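Local coordinates for protein sortase B (Streptococcus pyogenes, PDB 3PSQ) that acts as a class B sortase involved in pilus assembly, probably a cysteine transpeptidase of the cell surface that joins pilin subunits through an acyl-thioester intermediate, at residues C138-F144 / T194-I199; Y89-Y93 / L148-V154. Residues are numbered along the deposited sequence.

Interaction 1: C138-F144 / T194-I199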
loop_
_atom_site.group_PDB
_atom_site.type_symbol
_atom_site.label_atom_id
_atom_site.label_comp_id
_atom_site.label_asym_id
_atom_site.label_seq_id
_atom_site.Cartn_x
_atom_site.Cartn_y
_atom_site.Cartn_z
ATOM N N CYS A 138 2.070 9.282 7.648
ATOM C CA CYS A 138 2.598 8.032 8.166
ATOM C C CYS A 138 1.864 7.725 9.454
ATOM O O CYS A 138 1.901 8.522 10.396
ATOM C CB CYS A 138 4.079 8.198 8.481
ATOM S SG CYS A 138 4.882 6.669 8.970
ATOM N N ILE A 139 1.217 6.569 9.516
ATOM C CA ILE A 139 0.286 6.235 10.615
ATOM C C ILE A 139 0.792 5.084 11.497
ATOM O O ILE A 139 1.351 4.094 10.995
ATOM C CB ILE A 139 -1.080 5.836 9.997
ATOM C CG1 ILE A 139 -1.691 7.020 9.228
ATOM C CG2 ILE A 139 -2.039 5.215 11.020
ATOM C CD1 ILE A 139 -2.591 6.615 8.077
ATOM N N GLN A 140 0.634 5.224 12.806
ATOM C CA GLN A 140 0.853 4.093 13.689
ATOM C C GLN A 140 -0.478 3.673 14.277
ATOM O O GLN A 140 -1.183 4.440 14.941
ATOM C CB GLN A 140 1.863 4.352 14.805
ATOM C CG GLN A 140 1.923 3.190 15.833
ATOM C CD GLN A 140 2.925 2.079 15.473
ATOM O OE1 GLN A 140 2.581 1.069 14.841
ATOM N NE2 GLN A 140 4.179 2.270 15.889
ATOM N N THR A 141 -0.835 2.435 13.987
ATOM C CA THR A 141 -2.089 1.946 14.443
ATOM C C THR A 141 -1.839 0.493 14.797
ATOM O O THR A 141 -0.691 0.084 14.946
ATOM C CB THR A 141 -3.177 2.166 13.360
ATOM O OG1 THR A 141 -4.420 1.777 13.896
ATOM C CG2 THR A 141 -2.916 1.354 12.095
ATOM N N ASP A 142 -2.897 -0.282 14.985
ATOM C CA ASP A 142 -2.694 -1.708 15.239
ATOM C C ASP A 142 -3.618 -2.557 14.364
ATOM O O ASP A 142 -4.431 -2.009 13.585
ATOM C CB ASP A 142 -2.850 -2.014 16.719
ATOM C CG ASP A 142 -4.233 -1.747 17.212
ATOM O OD1 ASP A 142 -5.201 -1.931 16.457
ATOM O OD2 ASP A 142 -4.359 -1.365 18.385
ATOM N N ALA A 143 -3.493 -3.876 14.494
ATOM C CA ALA A 143 -4.216 -4.830 13.654
ATOM C C ALA A 143 -5.726 -4.617 13.728
ATOM O O ALA A 143 -6.458 -5.097 12.867
ATOM C CB ALA A 143 -3.863 -6.275 14.060
ATOM N N PHE A 144 -6.184 -3.870 14.739
ATOM C CA PHE A 144 -7.614 -3.779 15.012
ATOM C C PHE A 144 -8.185 -2.435 14.725
ATOM O O PHE A 144 -9.285 -2.147 15.167
ATOM C CB PHE A 144 -7.961 -4.262 16.440
ATOM C CG PHE A 144 -7.448 -5.641 16.705
ATOM C CD1 PHE A 144 -8.142 -6.773 16.238
ATOM C CD2 PHE A 144 -6.200 -5.815 17.309
ATOM C CE1 PHE A 144 -7.600 -8.036 16.398
ATOM C CE2 PHE A 144 -5.674 -7.070 17.490
ATOM C CZ PHE A 144 -6.362 -8.181 17.027
ATOM N N THR A 194 5.774 -2.759 18.424
ATOM C CA THR A 194 4.618 -2.363 19.278
ATOM C C THR A 194 3.468 -3.389 19.231
ATOM O O THR A 194 3.446 -4.239 18.340
ATOM C CB THR A 194 4.096 -0.905 18.986
ATOM O OG1 THR A 194 3.776 -0.759 17.597
ATOM C CG2 THR A 194 5.144 0.126 19.359
ATOM N N THR A 195 2.526 -3.301 20.184
ATOM C CA THR A 195 1.539 -4.389 20.381
ATOM C C THR A 195 0.573 -4.487 19.202
ATOM O O THR A 195 -0.213 -3.553 18.973
ATOM C CB THR A 195 0.768 -4.264 21.737
ATOM O OG1 THR A 195 1.683 -4.463 22.838
ATOM C CG2 THR A 195 -0.366 -5.318 21.852
ATOM N N ASP A 196 0.635 -5.609 18.464
ATOM C CA ASP A 196 -0.227 -5.814 17.285
ATOM C C ASP A 196 -0.046 -4.685 16.285
ATOM O O ASP A 196 -0.942 -4.389 15.502
ATOM C CB ASP A 196 -1.690 -5.889 17.724
ATOM C CG ASP A 196 -1.921 -7.024 18.696
ATOM O OD1 ASP A 196 -1.410 -8.134 18.455
ATOM O OD2 ASP A 196 -2.607 -6.830 19.698
ATOM N N GLY A 197 1.140 -4.074 16.330
ATOM C CA GLY A 197 1.363 -2.788 15.719
ATOM C C GLY A 197 1.298 -2.872 14.223
ATOM O O GLY A 197 1.735 -3.888 13.643
ATOM N N ARG A 198 0.718 -1.830 13.603
ATOM C CA ARG A 198 0.714 -1.725 12.126
ATOM C C ARG A 198 1.224 -0.359 11.689
ATOM O O ARG A 198 0.949 0.651 12.329
ATOM C CB ARG A 198 -0.664 -2.010 11.496
ATOM C CG ARG A 198 -1.276 -3.374 11.778
ATOM C CD ARG A 198 -0.617 -4.484 10.992
ATOM N NE ARG A 198 -1.205 -5.798 11.276
ATOM C CZ ARG A 198 -0.745 -6.666 12.178
ATOM N NH1 ARG A 198 0.329 -6.361 12.910
ATOM N NH2 ARG A 198 -1.330 -7.866 12.347
ATOM N N ILE A 199 1.977 -0.334 10.605
ATOM C CA ILE A 199 2.315 0.934 10.016
ATOM C C ILE A 199 1.532 1.142 8.708
ATOM O O ILE A 199 1.373 0.209 7.918
ATOM C CB ILE A 199 3.854 1.087 9.779
ATOM C CG1 ILE A 199 4.153 2.484 9.238
ATOM C CG2 ILE A 199 4.368 -0.021 8.863
ATOM C CD1 ILE A 199 5.624 2.862 9.223
#
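Strands 138-142 and 197-199 run antiparallel, and Thr141 with Arg198 forms the hydrogen-bonded pair: Thr141 N donates to Arg198 O (3.0 Å) and Arg198 N to Thr141 O (2.7 Å), both nearly linear. Beyond it, Ala143 N reaches Asp196 O at 2.8 Å, less linearly. Next to the non-hydrogen-bonded pair Gln140-Ile199, Ile199 CA makes a CA-H...O contact with Ile139 O (3.4 Å); the backbones of Ile139 and Ile200 are also hydrogen-bonded. Asp142 OD1 accepts from Phe144 N (2.8 Å), an Asx turn that closes the strand, while Gly197 N bonds Thr194 O (3.1 Å) across a type II turn leading into 197-199. The side chain of Arg198, the predicted transition-state stabiliser, folds back so that NH1 reaches Gly197 O (2.9 Å), and Ala143 CB lies over one face of its guanidinium. Thr141 OG1 is hydrogen-bonded to Asp145. In the sortase sheet, strand 130-142 also pairs with 120-125 and 170-173, and strand 197-205 with 184-190, setting Arg198 beside the strand ending at Cys190.

Interaction 2: Y89-Y93 / L148-V154. With ACY (acetic acid), chain H.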
loop_
_atom_site.group_PDB
_atom_site.type_symbol
_atom_site.label_atom_id
_atom_site.label_comp_id
_atom_site.label_asym_id
_atom_site.label_seq_id
_atom_site.Cartn_x
_atom_site.Cartn_y
_atom_site.Cartn_z
ATOM N N TYR A 89 -10.100 4.130 -1.989
ATOM C CA TYR A 89 -9.067 3.697 -1.070
ATOM C C TYR A 89 -8.571 2.319 -1.474
ATOM O O TYR A 89 -9.286 1.305 -1.345
ATOM C CB TYR A 89 -9.647 3.634 0.331
ATOM C CG TYR A 89 -8.687 3.274 1.418
ATOM C CD1 TYR A 89 -7.843 4.224 1.950
ATOM C CD2 TYR A 89 -8.662 1.985 1.963
ATOM C CE1 TYR A 89 -6.968 3.916 2.976
ATOM C CE2 TYR A 89 -7.790 1.665 3.010
ATOM C CZ TYR A 89 -6.951 2.646 3.524
ATOM O OH TYR A 89 -6.074 2.387 4.563
ATOM N N SER A 90 -7.356 2.306 -1.995
ATOM C CA SER A 90 -6.713 1.080 -2.391
ATOM C C SER A 90 -5.654 0.735 -1.343
ATOM O O SER A 90 -4.778 1.553 -1.036
ATOM C CB SER A 90 -6.117 1.227 -3.781
ATOM O OG SER A 90 -7.147 1.513 -4.727
ATOM N N LEU A 91 -5.779 -0.471 -0.777
ATOM C CA LEU A 91 -4.889 -0.948 0.283
ATOM C C LEU A 91 -3.930 -2.008 -0.273
ATOM O O LEU A 91 -4.338 -3.087 -0.795
ATOM C CB LEU A 91 -5.688 -1.505 1.457
ATOM C CG LEU A 91 -4.863 -2.026 2.644
ATOM C CD1 LEU A 91 -3.941 -0.964 3.332
ATOM C CD2 LEU A 91 -5.792 -2.692 3.625
ATOM N N ILE A 92 -2.662 -1.650 -0.227
ATOM C CA ILE A 92 -1.589 -2.573 -0.564
ATOM C C ILE A 92 -0.913 -3.008 0.751
ATOM O O ILE A 92 -0.449 -2.186 1.552
ATOM C CB ILE A 92 -0.566 -1.943 -1.535
ATOM C CG1 ILE A 92 -1.269 -1.577 -2.852
ATOM C CG2 ILE A 92 0.616 -2.916 -1.766
ATOM C CD1 ILE A 92 -0.384 -0.936 -3.928
ATOM N N TYR A 93 -0.912 -4.309 0.979
ATOM C CA TYR A 93 -0.577 -4.863 2.273
ATOM C C TYR A 93 0.495 -5.951 2.117
ATOM O O TYR A 93 0.674 -6.532 1.021
ATOM C CB TYR A 93 -1.876 -5.454 2.915
ATOM C CG TYR A 93 -1.729 -5.793 4.361
ATOM C CD1 TYR A 93 -1.817 -4.810 5.332
ATOM C CD2 TYR A 93 -1.451 -7.111 4.755
ATOM C CE1 TYR A 93 -1.634 -5.102 6.683
ATOM C CE2 TYR A 93 -1.273 -7.417 6.100
ATOM C CZ TYR A 93 -1.370 -6.418 7.063
ATOM O OH TYR A 93 -1.201 -6.726 8.410
ATOM N N LEU A 148 -9.120 1.456 8.650
ATOM C CA LEU A 148 -8.114 1.571 7.602
ATOM C C LEU A 148 -7.730 0.257 6.905
ATOM O O LEU A 148 -7.012 0.285 5.900
ATOM C CB LEU A 148 -6.867 2.302 8.138
ATOM C CG LEU A 148 -7.119 3.775 8.462
ATOM C CD1 LEU A 148 -5.900 4.410 9.081
ATOM C CD2 LEU A 148 -7.562 4.546 7.215
ATOM N N PHE A 149 -8.219 -0.874 7.412
ATOM C CA PHE A 149 -7.923 -2.167 6.769
ATOM C C PHE A 149 -9.117 -2.722 6.039
ATOM O O PHE A 149 -9.119 -3.864 5.611
ATOM C CB PHE A 149 -7.294 -3.176 7.751
ATOM C CG PHE A 149 -5.991 -2.682 8.351
ATOM C CD1 PHE A 149 -4.863 -2.558 7.574
ATOM C CD2 PHE A 149 -5.930 -2.270 9.667
ATOM C CE1 PHE A 149 -3.695 -2.071 8.098
ATOM C CE2 PHE A 149 -4.746 -1.787 10.202
ATOM C CZ PHE A 149 -3.629 -1.679 9.411
ATOM N N ASN A 150 -10.124 -1.878 5.837
ATOM C CA ASN A 150 -11.298 -2.259 5.081
ATOM C C ASN A 150 -11.690 -1.144 4.088
ATOM O O ASN A 150 -12.276 -0.122 4.473
ATOM C CB ASN A 150 -12.454 -2.596 6.025
ATOM C CG ASN A 150 -13.651 -3.225 5.285
ATOM O OD1 ASN A 150 -13.872 -2.921 4.125
ATOM N ND2 ASN A 150 -14.420 -4.093 5.964
ATOM N N PRO A 151 -11.344 -1.328 2.809
ATOM C CA PRO A 151 -11.643 -0.339 1.769
ATOM C C PRO A 151 -13.151 -0.089 1.594
ATOM O O PRO A 151 -13.568 0.964 1.136
ATOM C CB PRO A 151 -11.050 -0.968 0.498
ATOM C CG PRO A 151 -9.988 -1.932 1.010
ATOM C CD PRO A 151 -10.558 -2.466 2.297
ATOM N N ILE A 152 -13.972 -1.063 1.958
ATOM C CA ILE A 152 -15.409 -0.847 1.861
ATOM C C ILE A 152 -15.849 0.130 2.944
ATOM O O ILE A 152 -16.597 1.068 2.660
ATOM C CB ILE A 152 -16.167 -2.171 1.896
ATOM C CG1 ILE A 152 -15.886 -2.945 0.601
ATOM C CG2 ILE A 152 -17.648 -1.927 2.072
ATOM C CD1 ILE A 152 -16.381 -4.446 0.655
ATOM N N ASP A 153 -15.351 -0.067 4.170
ATOM C CA ASP A 153 -15.691 0.822 5.290
ATOM C C ASP A 153 -15.215 2.229 5.000
ATOM O O ASP A 153 -15.943 3.187 5.212
ATOM C CB ASP A 153 -15.170 0.316 6.648
ATOM C CG ASP A 153 -15.951 -0.897 7.159
ATOM O OD1 ASP A 153 -17.097 -1.118 6.710
ATOM O OD2 ASP A 153 -15.423 -1.659 8.006
ATOM N N VAL A 154 -14.005 2.365 4.486
ATOM C CA VAL A 154 -13.525 3.672 4.051
ATOM C C VAL A 154 -14.446 4.318 2.995
ATOM O O VAL A 154 -14.803 5.495 3.097
ATOM C CB VAL A 154 -12.051 3.624 3.554
ATOM C CG1 VAL A 154 -11.635 4.978 2.988
ATOM C CG2 VAL A 154 -11.112 3.197 4.700
HETATM C C ACY H . 0.157 -9.582 9.301
HETATM O O ACY H . -0.977 -9.156 8.902
HETATM O OXT ACY H . 0.486 -10.789 9.233
HETATM C CH3 ACY H . 1.184 -8.596 9.807
#
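Tyr89, at the start of strand 89-93, makes the broadest contact with 148-154. Its CA-CB bond is directed toward 148-154, and OH donates a 2.7 Å hydrogen bond to Leu148 O, satisfying a loop carbonyl in a buried setting. Val154 CG2 sits over one face of the ring, 4.0 Å from its centroid, in a CH-pi contact, while Val154 CG1 meets Tyr89 CB at 3.6 Å. Pro151 approaches the backbone as well: its CB is 3.4 Å from Tyr89 O, a carbonyl that accepts a hydrogen bond from Asn81. Ser90 turns away, and its backbone pairs with strand 184-190. The CA-CB bond of Leu91 is again directed toward 148-154, with CD2 3.8 Å from Phe149 CA and 4.1 Å from Phe149 CD1, at the edge of that ring; Leu91 CB is 4.3 Å from Pro151 CG. Ile92 lies out of reach. Tyr93 closes the row: its CE1 meets Phe149 CE1 at 3.9 Å, and its OH gives a very short 2.5 Å hydrogen bond to O of an acetic acid molecule, probably from the crystallisation liquor. Asn150 is the N-cap of helix 151-155, its OD1 accepting from Ile152 N (2.9 Å) and Asp153 N (3.2 Å). Tyr89, Leu91 and Tyr93 thus present one largely apolar face, with both tyrosine hydroxyls hydrogen-bonded at its margins. The arrangement belongs to the sortase beta-barrel: the helix-bearing β6/β7 connection of class B sortases, between strands 130-142 and 184-190, packs on strand 89-93, which leads to the predicted catalytic His95.

The chain passes from strand 130-142 through a loop into helix 151-155, so interactions 1 and 2 share one chain passage, and their centres lie 15 Å apart. Phe149 and Arg198 join them: Phe149 CZ is 3.6 Å from Arg198 CB, and Phe149 CE2 is 3.4 Å from Asp142 O and 4.1 Å from Thr141 CG2. Nearer the active site, Arg198 NE approaches Tyr93 OH at 3.0 Å. Arg198 is the predicted transition-state stabiliser, its side chain about 4 Å from that of Cys190, the predicted acyl-thioester nucleophile. Cys190, His96 and Asp192 bind zinc in this crystal, and acetic acid sits beside Arg198 and Tyr93.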